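Local coordinates for protein pyruvate kinase (Cryptosporidium parvum, PDB 4DRS) that probably catalyses the last step of glycolysis, transferring phosphate from phosphoenolpyruvate to ADP to give pyruvate and ATP, at residues A[174-179]-A[186-191]; A[130-135]-A[144-149]; A[163-168]-A[202-207]; A[158-163]-A[178-183]. One frame throughout, in Å; residues are numbered along the deposited sequence.

Contact 1 (A[174-179]-A[186-191]); sequences STQVLE and VCKVLN
Val186 sits opposite two residues at once, Leu178 and Glu179, which makes a classic beta bulge in the antiparallel hairpin of strands 173-180 and 184-188. Its carbonyl oxygen is gripped by two N-H groups: Leu178 N comes to Val186 O at 2.6 Å, nearly straight down the carbonyl axis, while Glu179 N uses a lone pair of that oxygen at a C=O...N angle of 138°. Val186 N returns a bond to Glu179 O. On that face Val186 CB meets Glu179 CB at 4.0 Å.

On the opposite face Thr175 leans over Cys187, its CB 3.5 Å from Cys187 CB. Thr175 OG1 lies between its own backbone N and carbonyl carbon (chi1 56°) and is hydrogen-bonded to Val166 O of the next strand, so the hydroxyl is satisfied beyond the hairpin. Its CG2 is left to cover Val189 CA at 4.0 Å.

Farther along, Leu190 N donates to Ser174 O at 2.9 Å, and the leucine side chain folds over the same residue: Leu190 CD1 reaches Ser174 OG at 3.4 Å.

Backbone bonds carry the pairing and side chains cover both faces; the doubled acceptor at Val186 lets both N-H groups of the bulge be bonded.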
loop_
_atom_site.group_PDB
_atom_site.type_symbol
_atom_site.label_atom_id
_atom_site.label_comp_id
_atom_site.label_asym_id
_atom_site.label_seq_id
_atom_site.Cartn_x
_atom_site.Cartn_y
_atom_site.Cartn_z
ATOM N N SER A 174 -9.224 14.293 51.560
ATOM C CA SER A 174 -9.843 15.420 50.873
ATOM C C SER A 174 -10.388 16.402 51.902
ATOM O O SER A 174 -11.166 16.027 52.782
ATOM C CB SER A 174 -10.959 14.936 49.946
ATOM O OG SER A 174 -11.490 16.004 49.182
ATOM N N THR A 175 -9.958 17.656 51.793
ATOM C CA THR A 175 -10.346 18.696 52.745
ATOM C C THR A 175 -10.852 19.951 52.035
ATOM O O THR A 175 -10.839 20.031 50.804
ATOM C CB THR A 175 -9.178 19.073 53.682
ATOM O OG1 THR A 175 -8.044 19.474 52.902
ATOM C CG2 THR A 175 -8.791 17.903 54.583
ATOM N N GLN A 176 -11.301 20.926 52.821
ATOM C CA GLN A 176 -11.788 22.193 52.290
ATOM C C GLN A 176 -11.455 23.319 53.263
ATOM O O GLN A 176 -11.765 23.233 54.453
ATOM C CB GLN A 176 -13.296 22.120 52.043
ATOM C CG GLN A 176 -13.860 23.279 51.237
ATOM C CD GLN A 176 -15.365 23.192 51.068
ATOM O OE1 GLN A 176 -16.103 22.988 52.033
ATOM N NE2 GLN A 176 -15.829 23.354 49.834
ATOM N N VAL A 177 -10.827 24.371 52.742
ATOM C CA VAL A 177 -10.344 25.483 53.563
ATOM C C VAL A 177 -11.484 26.195 54.289
ATOM O O VAL A 177 -12.505 26.532 53.684
ATOM C CB VAL A 177 -9.537 26.501 52.722
ATOM C CG1 VAL A 177 -8.941 27.586 53.607
ATOM C CG2 VAL A 177 -8.437 25.800 51.937
ATOM N N LEU A 178 -11.298 26.402 55.591
ATOM C CA LEU A 178 -12.245 27.144 56.422
ATOM C C LEU A 178 -11.656 28.477 56.875
ATOM O O LEU A 178 -12.385 29.453 57.066
ATOM C CB LEU A 178 -12.653 26.321 57.648
ATOM C CG LEU A 178 -13.311 24.950 57.462
ATOM C CD1 LEU A 178 -13.495 24.294 58.822
ATOM C CD2 LEU A 178 -14.645 25.049 56.733
ATOM N N GLU A 179 -10.337 28.504 57.049
ATOM C CA GLU A 179 -9.631 29.690 57.521
ATOM C C GLU A 179 -8.219 29.736 56.939
ATOM O O GLU A 179 -7.627 28.696 56.644
ATOM C CB GLU A 179 -9.572 29.692 59.052
ATOM C CG GLU A 179 -9.202 31.030 59.677
ATOM C CD GLU A 179 -8.985 30.937 61.175
ATOM O OE1 GLU A 179 -9.926 30.539 61.896
ATOM O OE2 GLU A 179 -7.872 31.269 61.634
ATOM N N VAL A 186 -6.793 26.212 58.079
ATOM C CA VAL A 186 -7.676 25.275 58.765
ATOM C C VAL A 186 -8.650 24.702 57.739
ATOM O O VAL A 186 -9.337 25.448 57.037
ATOM C CB VAL A 186 -8.442 25.939 59.935
ATOM C CG1 VAL A 186 -9.277 24.911 60.687
ATOM C CG2 VAL A 186 -7.477 26.631 60.888
ATOM N N CYS A 187 -8.686 23.377 57.650
ATOM C CA CYS A 187 -9.531 22.689 56.684
ATOM C C CYS A 187 -10.597 21.842 57.368
ATOM O O CYS A 187 -10.523 21.588 58.573
ATOM C CB CYS A 187 -8.680 21.810 55.769
ATOM S SG CYS A 187 -7.461 22.713 54.791
ATOM N N LYS A 188 -11.586 21.415 56.588
ATOM C CA LYS A 188 -12.630 20.523 57.074
ATOM C C LYS A 188 -12.513 19.182 56.357
ATOM O O LYS A 188 -12.705 19.103 55.139
ATOM C CB LYS A 188 -14.012 21.140 56.846
ATOM C CG LYS A 188 -15.153 20.405 57.539
ATOM C CD LYS A 188 -16.509 21.003 57.185
ATOM C CE LYS A 188 -16.937 20.638 55.769
ATOM N NZ LYS A 188 -18.254 21.241 55.421
ATOM N N VAL A 189 -12.183 18.142 57.123
ATOM C CA VAL A 189 -12.037 16.784 56.590
ATOM C C VAL A 189 -13.355 16.323 55.970
ATOM O O VAL A 189 -14.381 16.248 56.650
ATOM C CB VAL A 189 -11.559 15.791 57.676
ATOM C CG1 VAL A 189 -11.489 14.373 57.123
ATOM C CG2 VAL A 189 -10.200 16.209 58.220
ATOM N N LEU A 190 -13.316 16.032 54.672
ATOM C CA LEU A 190 -14.518 15.687 53.914
ATOM C C LEU A 190 -14.803 14.187 53.911
ATOM O O LEU A 190 -15.961 13.774 53.981
ATOM C CB LEU A 190 -14.427 16.215 52.475
ATOM C CG LEU A 190 -14.193 17.716 52.261
ATOM C CD1 LEU A 190 -13.748 18.001 50.835
ATOM C CD2 LEU A 190 -15.419 18.546 52.623
ATOM N N ASN A 191 -13.747 13.380 53.816
ATOM C CA ASN A 191 -13.882 11.922 53.782
ATOM C C ASN A 191 -12.878 11.213 54.693
ATOM O O ASN A 191 -11.679 11.506 54.655
ATOM C CB ASN A 191 -13.780 11.398 52.345
ATOM C CG ASN A 191 -14.903 11.906 51.453
ATOM O OD1 ASN A 191 -14.949 13.086 51.099
ATOM N ND2 ASN A 191 -15.809 11.011 51.078
#

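Contact 2 (A[130-135]-A[144-149])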
loop_
_atom_site.group_PDB
_atom_site.type_symbol
_atom_site.label_atom_id
_atom_site.label_comp_id
_atom_site.label_asym_id
_atom_site.label_seq_id
_atom_site.Cartn_x
_atom_site.Cartn_y
_atom_site.Cartn_z
ATOM N N ALA A 130 -14.192 12.305 58.842
ATOM C CA ALA A 130 -14.926 13.407 58.217
ATOM C C ALA A 130 -15.685 14.251 59.238
ATOM O O ALA A 130 -16.279 13.715 60.176
ATOM C CB ALA A 130 -15.878 12.871 57.160
ATOM N N GLY A 131 -15.652 15.568 59.053
ATOM C CA GLY A 131 -16.336 16.495 59.953
ATOM C C GLY A 131 -15.408 17.288 60.856
ATOM O O GLY A 131 -15.676 18.454 61.157
ATOM N N GLN A 132 -14.320 16.652 61.294
ATOM C CA GLN A 132 -13.323 17.307 62.143
ATOM C C GLN A 132 -12.592 18.407 61.372
ATOM O O GLN A 132 -12.457 18.334 60.147
ATOM C CB GLN A 132 -12.325 16.284 62.709
ATOM C CG GLN A 132 -11.239 15.844 61.736
ATOM C CD GLN A 132 -10.234 14.893 62.356
ATOM O OE1 GLN A 132 -10.519 13.713 62.564
ATOM N NE2 GLN A 132 -9.040 15.402 62.638
ATOM N N THR A 133 -12.133 19.427 62.093
ATOM C CA THR A 133 -11.387 20.520 61.474
ATOM C C THR A 133 -9.884 20.309 61.651
ATOM O O THR A 133 -9.353 20.423 62.760
ATOM C CB THR A 133 -11.810 21.910 62.011
ATOM O OG1 THR A 133 -11.411 22.047 63.380
ATOM C CG2 THR A 133 -13.319 22.112 61.891
ATOM N N LEU A 134 -9.211 19.985 60.548
ATOM C CA LEU A 134 -7.770 19.747 60.555
ATOM C C LEU A 134 -6.986 21.012 60.220
ATOM O O LEU A 134 -7.255 21.673 59.216
ATOM C CB LEU A 134 -7.398 18.626 59.577
ATOM C CG LEU A 134 -5.907 18.343 59.357
ATOM C CD1 LEU A 134 -5.308 17.536 60.504
ATOM C CD2 LEU A 134 -5.686 17.638 58.029
ATOM N N LYS A 135 -6.016 21.332 61.072
ATOM C CA LYS A 135 -5.119 22.463 60.861
ATOM C C LYS A 135 -3.866 22.002 60.115
ATOM O O LYS A 135 -3.404 20.874 60.306
ATOM C CB LYS A 135 -4.743 23.087 62.207
ATOM C CG LYS A 135 -3.962 24.390 62.122
ATOM C CD LYS A 135 -3.586 24.888 63.508
ATOM C CE LYS A 135 -2.701 26.123 63.435
ATOM N NZ LYS A 135 -2.326 26.611 64.791
ATOM N N GLY A 144 3.462 16.604 63.871
ATOM C CA GLY A 144 2.030 16.823 63.693
ATOM C C GLY A 144 1.153 15.704 64.215
ATOM O O GLY A 144 1.417 14.528 63.966
ATOM N N ASN A 145 0.103 16.078 64.940
ATOM C CA ASN A 145 -0.854 15.114 65.482
ATOM C C ASN A 145 -2.071 14.909 64.572
ATOM O O ASN A 145 -1.996 15.123 63.358
ATOM C CB ASN A 145 -1.280 15.503 66.909
ATOM C CG ASN A 145 -1.700 16.960 67.028
ATOM O OD1 ASN A 145 -2.466 17.472 66.212
ATOM N ND2 ASN A 145 -1.209 17.629 68.064
ATOM N N SER A 146 -3.183 14.487 65.172
ATOM C CA SER A 146 -4.433 14.236 64.459
ATOM C C SER A 146 -5.231 15.522 64.233
ATOM O O SER A 146 -6.305 15.500 63.622
ATOM C CB SER A 146 -5.281 13.229 65.243
ATOM O OG SER A 146 -6.432 12.839 64.516
ATOM N N GLU A 147 -4.699 16.638 64.724
ATOM C CA GLU A 147 -5.405 17.917 64.692
ATOM C C GLU A 147 -4.634 18.985 63.915
ATOM O O GLU A 147 -5.239 19.824 63.243
ATOM C CB GLU A 147 -5.689 18.399 66.120
ATOM C CG GLU A 147 -6.435 17.387 66.984
ATOM C CD GLU A 147 -6.180 17.574 68.469
ATOM O OE1 GLU A 147 -6.546 18.639 69.012
ATOM O OE2 GLU A 147 -5.621 16.648 69.095
ATOM N N CYS A 148 -3.306 18.950 64.008
ATOM C CA CYS A 148 -2.452 19.924 63.329
ATOM C C CYS A 148 -1.227 19.267 62.693
ATOM O O CYS A 148 -0.240 18.982 63.377
ATOM C CB CYS A 148 -2.029 21.033 64.301
ATOM S SG CYS A 148 -0.885 22.252 63.609
ATOM N N ILE A 149 -1.303 19.025 61.385
ATOM C CA ILE A 149 -0.173 18.475 60.627
ATOM C C ILE A 149 0.694 19.581 60.017
ATOM O O ILE A 149 0.334 20.762 60.055
ATOM C CB ILE A 149 -0.616 17.477 59.524
ATOM C CG1 ILE A 149 -1.546 18.152 58.506
ATOM C CG2 ILE A 149 -1.262 16.242 60.143
ATOM C CD1 ILE A 149 -1.628 17.437 57.172
#
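Lys135 and Cys148 form the parallel bridge that joins strands 133-137 and 148-150. Lys135 N donates to Glu147 O at 2.8 Å, and Lys135 O receives Ile149 N at 3.0 Å, so the N-H and the C=O of Lys135 are both used by the neighbouring strand. On the Leu134 side of the strand the packing is close. Leu134 CD1 touches Glu147 O at 3.6 Å, and its other methyl, CD2, meets Ile149 CD1 with the two side chains crossing at about a right angle; both residues are buried.

The other side is looser. The extended Lys135 chain passes Cys148, CD to SG 3.8 Å, then leads away to a cation-pi contact with Phe184. At the far end Gln132 NE2 makes a weak bond to Ser146 O, with an N-H...O angle of 125°, while its OE1 takes the firmer partner, Lys129 N. Asn145 OD1 shapes the approach to the strand by accepting from both Glu147 N and Cys148 N, the first bond closing an Asx turn.

A short parallel strand set at the edge of a mixed, mostly antiparallel sheet fits the B domain of pyruvate kinases, the lid inserted into the TIM barrel.

Contact 3 (A[163-168]-A[202-207])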
loop_
_atom_site.group_PDB
_atom_site.type_symbol
_atom_site.label_atom_id
_atom_site.label_comp_id
_atom_site.label_asym_id
_atom_site.label_seq_id
_atom_site.Cartn_x
_atom_site.Cartn_y
_atom_site.Cartn_z
ATOM N N GLY A 163 -12.780 27.872 50.772
ATOM C CA GLY A 163 -13.550 26.998 49.889
ATOM C C GLY A 163 -12.726 26.104 48.977
ATOM O O GLY A 163 -13.253 25.134 48.422
ATOM N N SER A 164 -11.441 26.426 48.816
ATOM C CA SER A 164 -10.518 25.605 48.018
ATOM C C SER A 164 -10.368 24.204 48.603
ATOM O O SER A 164 -10.488 24.011 49.817
ATOM C CB SER A 164 -9.137 26.263 47.914
ATOM O OG SER A 164 -9.193 27.493 47.210
ATOM N N THR A 165 -10.107 23.233 47.733
ATOM C CA THR A 165 -9.908 21.850 48.158
ATOM C C THR A 165 -8.421 21.489 48.209
ATOM O O THR A 165 -7.665 21.796 47.284
ATOM C CB THR A 165 -10.670 20.849 47.260
ATOM O OG1 THR A 165 -10.254 21.006 45.896
ATOM C CG2 THR A 165 -12.180 21.073 47.359
ATOM N N VAL A 166 -8.010 20.854 49.304
ATOM C CA VAL A 166 -6.630 20.412 49.479
ATOM C C VAL A 166 -6.611 18.889 49.547
ATOM O O VAL A 166 -7.295 18.290 50.381
ATOM C CB VAL A 166 -5.988 21.012 50.752
ATOM C CG1 VAL A 166 -4.519 20.627 50.849
ATOM C CG2 VAL A 166 -6.137 22.527 50.775
ATOM N N LEU A 167 -5.839 18.269 48.655
ATOM C CA LEU A 167 -5.746 16.809 48.584
ATOM C C LEU A 167 -4.426 16.295 49.141
ATOM O O LEU A 167 -3.365 16.830 48.832
ATOM C CB LEU A 167 -5.939 16.313 47.146
ATOM C CG LEU A 167 -7.284 16.579 46.457
ATOM C CD1 LEU A 167 -7.247 16.085 45.019
ATOM C CD2 LEU A 167 -8.450 15.946 47.207
ATOM N N ILE A 168 -4.503 15.253 49.962
ATOM C CA ILE A 168 -3.315 14.658 50.568
ATOM C C ILE A 168 -3.210 13.177 50.200
ATOM O O ILE A 168 -4.222 12.472 50.152
ATOM C CB ILE A 168 -3.286 14.876 52.101
ATOM C CG1 ILE A 168 -3.323 16.378 52.413
ATOM C CG2 ILE A 168 -2.051 14.233 52.722
ATOM C CD1 ILE A 168 -3.502 16.733 53.875
ATOM N N ASN A 202 -1.845 18.078 47.135
ATOM C CA ASN A 202 -2.302 18.663 45.877
ATOM C C ASN A 202 -3.263 19.821 46.094
ATOM O O ASN A 202 -4.085 19.794 47.014
ATOM C CB ASN A 202 -2.979 17.601 45.015
ATOM C CG ASN A 202 -2.069 16.430 44.700
ATOM O OD1 ASN A 202 -1.129 16.552 43.913
ATOM N ND2 ASN A 202 -2.353 15.279 45.309
ATOM N N LEU A 203 -3.156 20.830 45.231
ATOM C CA LEU A 203 -4.036 21.994 45.278
ATOM C C LEU A 203 -4.734 22.200 43.927
ATOM O O LEU A 203 -4.271 22.995 43.101
ATOM C CB LEU A 203 -3.255 23.252 45.688
ATOM C CG LEU A 203 -2.379 23.215 46.945
ATOM C CD1 LEU A 203 -1.590 24.508 47.069
ATOM C CD2 LEU A 203 -3.194 22.959 48.204
ATOM N N PRO A 204 -5.854 21.476 43.699
ATOM C CA PRO A 204 -6.614 21.558 42.446
ATOM C C PRO A 204 -7.094 22.974 42.139
ATOM O O PRO A 204 -7.630 23.654 43.018
ATOM C CB PRO A 204 -7.815 20.638 42.700
ATOM C CG PRO A 204 -7.352 19.691 43.749
ATOM C CD PRO A 204 -6.457 20.506 44.633
ATOM N N GLY A 205 -6.883 23.409 40.898
ATOM C CA GLY A 205 -7.281 24.744 40.456
ATOM C C GLY A 205 -6.470 25.887 41.050
ATOM O O GLY A 205 -6.817 27.057 40.869
ATOM N N CYS A 206 -5.393 25.552 41.757
ATOM C CA CYS A 206 -4.534 26.554 42.381
ATOM C C CYS A 206 -3.131 26.523 41.782
ATOM O O CYS A 206 -2.589 25.453 41.496
ATOM C CB CYS A 206 -4.468 26.346 43.899
ATOM S SG CYS A 206 -6.058 26.447 44.762
ATOM N N LYS A 207 -2.559 27.707 41.582
ATOM C CA LYS A 207 -1.191 27.834 41.096
ATOM C C LYS A 207 -0.218 27.601 42.249
ATOM O O LYS A 207 -0.291 28.269 43.284
ATOM C CB LYS A 207 -0.969 29.214 40.451
ATOM C CG LYS A 207 0.443 29.492 39.932
ATOM C CD LYS A 207 0.832 28.591 38.761
ATOM C CE LYS A 207 2.115 29.058 38.082
ATOM N NZ LYS A 207 3.331 28.897 38.935
#
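Leu167 and Asn202 exchange two backbone hydrogen bonds, Leu167 N to Asn202 O at 2.8 Å and Asn202 N to Leu167 O at 2.6 Å, making one antiparallel hydrogen-bonded pair. It adds the short strand 201-202 to the edge of the mixed sheet of the B domain, the lid of pyruvate kinases, just before the chain heads back toward the barrel helix 215-226. The first of the two bonds is almost straight, with an N-H...O angle of 171°. The CB atoms of Leu167 and Asn202 meet on one face of the sheet. There Met299 of helix 297-300 touches both side chains, so the lid touches the barrel domain here. Arg116, an ADP-binding residue, has its side chain about 9 Å from that of Asn202.

Past this pair the strand gives way to a type II turn from Leu203 to Cys206, closed by Cys206 N to Leu203 O, with Gly205 at its third position adopting a positive phi. Pro204, two residues past Asn202, lies against the strand: its CG packs on Leu167 CD1 at 3.8 Å, and its side chain crosses that of Thr165 at about a right angle. The tightest of the proline contacts is the 3.2 Å between Pro204 CD and Thr165 O. On the other face Val166 and Leu203 run side by side, pointing the same way. Leu203 CD2 fits against both valine methyls, 3.8 Å from Val166 CG1 and 3.9 Å from Val166 CG2.

Farthest out, Ser164 OG, already bonded to Gln161 N, approaches Cys206 SG to 4.1 Å.

Contact 4 (A[158-163]-A[178-183]); sequences KSVQIG and LEIGDD
Ile180 and Ile162 each lay a methyl group over a peptide plane of the opposite segment, and peptides are the flat groups of this contact. Ile180 CD1 stands above the plane of the Val160-Gln161 peptide, nearest its oxygen, 3.6 Å from Val160 O. In return Ile162 CD1 sits above the Leu178-Glu179 peptide, again close to the oxygen, 3.4 Å from Leu178 O. The N-H of the first peptide is occupied by Ser164 OG; that of the second is used within the hairpin.

The loop 158-163 thereby folds over the outer end of strand 173-180, close to the hairpin turn of the B-domain sheet, before it enters strand 165-168. No hydrogen bond joins the two segments; methyl groups on peptides and on each other make up this surface contact. Several of these residues, Ile162 and Ile180 among them, also touch a crystal neighbour.

The two isoleucines arrive with different shapes. In Ile180, CD1 is extended away from CA (chi2 159°), which carries the methyl across to the loop, where it is also 3.7 Å from Gln161 CA. In Ile162 the end is bent back (chi2 -70°), and CD1 comes down over the strand, 3.9 Å from Glu179 CA. Val160 adds to the packing: its side chain crosses that of Ile180 obliquely, while Ile185 of strand 184-188 touches both residues and Pro157 borders Ile180 as well. Of the two valine methyls it is CG2, placed between the backbone N and the carbonyl carbon, that meets Ile180 CD1, at 3.9 Å.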
loop_
_atom_site.group_PDB
_atom_site.type_symbol
_atom_site.label_atom_id
_atom_site.label_comp_id
_atom_site.label_asym_id
_atom_site.label_seq_id
_atom_site.Cartn_x
_atom_site.Cartn_y
_atom_site.Cartn_z
ATOM N N LYS A 158 -1.071 31.746 50.958
ATOM C CA LYS A 158 -1.247 32.700 49.866
ATOM C C LYS A 158 -1.563 32.022 48.527
ATOM O O LYS A 158 -1.516 32.663 47.477
ATOM C CB LYS A 158 0.002 33.584 49.733
ATOM C CG LYS A 158 0.379 34.328 51.009
ATOM C CD LYS A 158 1.671 35.119 50.867
ATOM C CE LYS A 158 1.444 36.456 50.178
ATOM N NZ LYS A 158 2.610 37.371 50.325
ATOM N N SER A 159 -1.894 30.733 48.570
ATOM C CA SER A 159 -2.149 29.951 47.357
ATOM C C SER A 159 -3.561 29.367 47.296
ATOM O O SER A 159 -4.012 28.929 46.234
ATOM C CB SER A 159 -1.116 28.831 47.216
ATOM O OG SER A 159 0.190 29.368 47.109
ATOM N N VAL A 160 -4.241 29.351 48.438
ATOM C CA VAL A 160 -5.628 28.893 48.513
ATOM C C VAL A 160 -6.572 30.043 48.871
ATOM O O VAL A 160 -6.128 31.145 49.196
ATOM C CB VAL A 160 -5.809 27.728 49.522
ATOM C CG1 VAL A 160 -4.997 26.512 49.092
ATOM C CG2 VAL A 160 -5.444 28.157 50.938
ATOM N N GLN A 161 -7.871 29.779 48.792
ATOM C CA GLN A 161 -8.891 30.704 49.287
ATOM C C GLN A 161 -9.956 29.922 50.053
ATOM O O GLN A 161 -10.014 28.696 49.953
ATOM C CB GLN A 161 -9.505 31.520 48.143
ATOM C CG GLN A 161 -9.953 30.699 46.942
ATOM C CD GLN A 161 -10.699 31.519 45.907
ATOM O OE1 GLN A 161 -10.251 32.589 45.496
ATOM N NE2 GLN A 161 -11.846 31.012 45.473
ATOM N N ILE A 162 -10.778 30.625 50.831
ATOM C CA ILE A 162 -11.874 29.985 51.561
ATOM C C ILE A 162 -12.713 29.184 50.568
ATOM O O ILE A 162 -13.260 29.744 49.616
ATOM C CB ILE A 162 -12.765 31.017 52.303
ATOM C CG1 ILE A 162 -11.928 31.947 53.202
ATOM C CG2 ILE A 162 -13.886 30.321 53.072
ATOM C CD1 ILE A 162 -11.308 31.308 54.431
ATOM N N GLY A 163 -12.780 27.872 50.772
ATOM C CA GLY A 163 -13.550 26.998 49.889
ATOM C C GLY A 163 -12.726 26.104 48.977
ATOM O O GLY A 163 -13.253 25.134 48.422
ATOM N N LEU A 178 -11.298 26.402 55.591
ATOM C CA LEU A 178 -12.245 27.144 56.422
ATOM C C LEU A 178 -11.656 28.477 56.875
ATOM O O LEU A 178 -12.385 29.453 57.066
ATOM C CB LEU A 178 -12.653 26.321 57.648
ATOM C CG LEU A 178 -13.311 24.950 57.462
ATOM C CD1 LEU A 178 -13.495 24.294 58.822
ATOM C CD2 LEU A 178 -14.645 25.049 56.733
ATOM N N GLU A 179 -10.337 28.504 57.049
ATOM C CA GLU A 179 -9.631 29.690 57.521
ATOM C C GLU A 179 -8.219 29.736 56.939
ATOM O O GLU A 179 -7.627 28.696 56.644
ATOM C CB GLU A 179 -9.572 29.692 59.052
ATOM C CG GLU A 179 -9.202 31.030 59.677
ATOM C CD GLU A 179 -8.985 30.937 61.175
ATOM O OE1 GLU A 179 -9.926 30.539 61.896
ATOM O OE2 GLU A 179 -7.872 31.269 61.634
ATOM N N ILE A 180 -7.695 30.946 56.773
ATOM C CA ILE A 180 -6.324 31.153 56.316
ATOM C C ILE A 180 -5.626 32.141 57.248
ATOM O O ILE A 180 -6.097 33.266 57.442
ATOM C CB ILE A 180 -6.274 31.674 54.860
ATOM C CG1 ILE A 180 -6.841 30.631 53.894
ATOM C CG2 ILE A 180 -4.851 32.045 54.461
ATOM C CD1 ILE A 180 -7.301 31.206 52.570
ATOM N N GLY A 181 -4.508 31.709 57.828
ATOM C CA GLY A 181 -3.708 32.564 58.701
ATOM C C GLY A 181 -2.407 33.000 58.058
ATOM O O GLY A 181 -2.222 32.848 56.846
ATOM N N ASP A 182 -1.505 33.543 58.872
ATOM C CA ASP A 182 -0.196 33.990 58.397
ATOM C C ASP A 182 0.671 32.819 57.928
ATOM O O ASP A 182 1.284 32.882 56.860
ATOM C CB ASP A 182 0.530 34.782 59.489
ATOM C CG ASP A 182 1.921 35.218 59.066
ATOM O OD1 ASP A 182 2.040 35.963 58.069
ATOM O OD2 ASP A 182 2.897 34.814 59.733
ATOM N N ASP A 183 0.707 31.756 58.730
ATOM C CA ASP A 183 1.547 30.594 58.445
ATOM C C ASP A 183 0.810 29.255 58.592
ATOM O O ASP A 183 1.412 28.245 58.969
ATOM C CB ASP A 183 2.823 30.627 59.304
ATOM C CG ASP A 183 2.537 30.747 60.800
ATOM O OD1 ASP A 183 1.607 30.083 61.309
ATOM O OD2 ASP A 183 3.270 31.503 61.474
#

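Overall arrangement
All four contacts belong to one six-stranded sheet, far from the centre of the chain. Contact 1 holds its central hairpin; contact 2 attaches the edge strand 148-150 on one flank and contact 3 the edge strand 201-202 on the other. Contact 4 is a surface contact without hydrogen bonds and shares Leu178 and Glu179 with contact 1. Contacts 1 to 3 are partly buried and rest on backbone bonds, antiparallel in 1 and 3, parallel in 2. Contacts 1 and 2 adjoin through Cys187 and Leu134, contacts 1 and 3 through Val177 and Ser164. Contact 3, nearest the chain's centre, faces the barrel, whereas contacts 2 and 4 lie farthest from that centre.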